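Local coordinates for 3-oxoacyl-[acyl-carrier-protein] synthase, mitochondrial (Arabidopsis thaliana, PDB 2IX4), which catalyses the condensation steps of mitochondrial fatty acid synthesis, adding two carbons from malonyl-ACP to a growing acyl chain, at residues Ser352-Gly355 with Ala356-His359. Sequence-based numbering, arbitrary orientation.
Sequences STKG and ATGH
Lys-354 and His-359 run side by side and point the same way. The lysine lays CE over one face of the imidazole, 3.8 Å from the ring centroid, a CH-pi contact. CE sits toward the rim of the ring, nearest ND1. The lysine chain is extended as far as CE and then bends (chi4 67°), which turns NZ off the ring. NZ makes a salt bridge to Glu-368, a potassium ligand, and donates to the backbone O of His-320. His-359 also meets the His-320 ring at a steep angle and touches Cys-179. These three residues are the predicted Cys-His-His active site of a thiolase-fold condensing enzyme. Lys-354, on the short helix 354-357, reaches from beside His-359 to the potassium ligand. The single turn of this helix is held by Thr-353 O, which accepts from Thr-357 N at 3.2 Å in the carbonyl plane and from Ala-356 N, well above that plane, and by Gly-358 N, which donates to Lys-354 O. Gly-358 ends the helix with positive phi. Thr-357 OG1 donates to Gly-358 O at 2.9 Å, on a lone pair. A water donates to the same OG1 at 2.7 Å and also bonds Thr-353 OG1. A valine in place of Thr-357 would probably leave Gly-358 O without this donor and the water without one of these two partners. At the other end, Ser-352 OG weakly caps Lys-354 N, 3.4 Å away.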
loop_
_atom_site.group_PDB
_atom_site.type_symbol
_atom_site.label_atom_id
_atom_site.label_comp_id
_atom_site.label_asym_id
_atom_site.label_seq_id
_atom_site.Cartn_x
_atom_site.Cartn_y
_atom_site.Cartn_z
ATOM N N SER A 352 12.684 4.497 22.655
ATOM C CA SER A 352 11.424 4.471 21.926
ATOM C C SER A 352 10.577 5.661 22.357
ATOM O O SER A 352 10.414 5.913 23.552
ATOM C CB SER A 352 10.660 3.178 22.175
ATOM O OG SER A 352 9.362 3.267 21.608
ATOM N N THR A 353 10.042 6.384 21.377
ATOM C CA THR A 353 9.248 7.581 21.644
ATOM C C THR A 353 7.747 7.279 21.732
ATOM O O THR A 353 6.925 8.192 21.879
ATOM C CB THR A 353 9.521 8.683 20.593
ATOM O OG1 THR A 353 9.566 8.104 19.287
ATOM C CG2 THR A 353 10.843 9.362 20.869
ATOM N N LYS A 354 7.400 5.994 21.671
ATOM C CA LYS A 354 6.002 5.556 21.707
ATOM C C LYS A 354 5.343 5.685 23.085
ATOM O O LYS A 354 4.116 5.640 23.195
ATOM C CB LYS A 354 5.864 4.129 21.164
ATOM C CG LYS A 354 6.012 4.045 19.644
ATOM C CD LYS A 354 5.545 2.699 19.111
ATOM C CE LYS A 354 5.553 2.644 17.590
ATOM N NZ LYS A 354 6.931 2.699 17.022
ATOM N N GLY A 355 6.148 5.842 24.131
ATOM C CA GLY A 355 5.619 6.187 25.452
ATOM C C GLY A 355 4.903 7.531 25.427
ATOM O O GLY A 355 3.942 7.740 26.168
ATOM N N ALA A 356 5.369 8.426 24.555
ATOM C CA ALA A 356 4.845 9.790 24.434
ATOM C C ALA A 356 3.753 9.944 23.368
ATOM O O ALA A 356 2.727 10.587 23.608
ATOM C CB ALA A 356 5.986 10.758 24.150
ATOM N N THR A 357 3.987 9.367 22.192
ATOM C CA THR A 357 3.080 9.515 21.054
ATOM C C THR A 357 2.034 8.409 20.974
ATOM O O THR A 357 1.009 8.570 20.317
ATOM C CB THR A 357 3.845 9.509 19.714
ATOM O OG1 THR A 357 4.554 8.269 19.574
ATOM C CG2 THR A 357 4.818 10.677 19.627
ATOM N N GLY A 358 2.301 7.284 21.634
ATOM C CA GLY A 358 1.538 6.066 21.389
ATOM C C GLY A 358 1.989 5.441 20.077
ATOM O O GLY A 358 2.937 5.920 19.438
ATOM N N HIS A 359 1.313 4.371 19.670
ATOM C CA HIS A 359 1.607 3.719 18.399
ATOM C C HIS A 359 0.792 4.357 17.272
ATOM O O HIS A 359 -0.415 4.114 17.152
ATOM C CB HIS A 359 1.314 2.217 18.489
ATOM C CG HIS A 359 1.943 1.409 17.396
ATOM N ND1 HIS A 359 2.375 1.962 16.210
ATOM C CD2 HIS A 359 2.184 0.080 17.300
ATOM C CE1 HIS A 359 2.878 1.013 15.440
ATOM N NE2 HIS A 359 2.772 -0.138 16.078
HETATM O O HOH W 1 6.989 7.545 18.569
#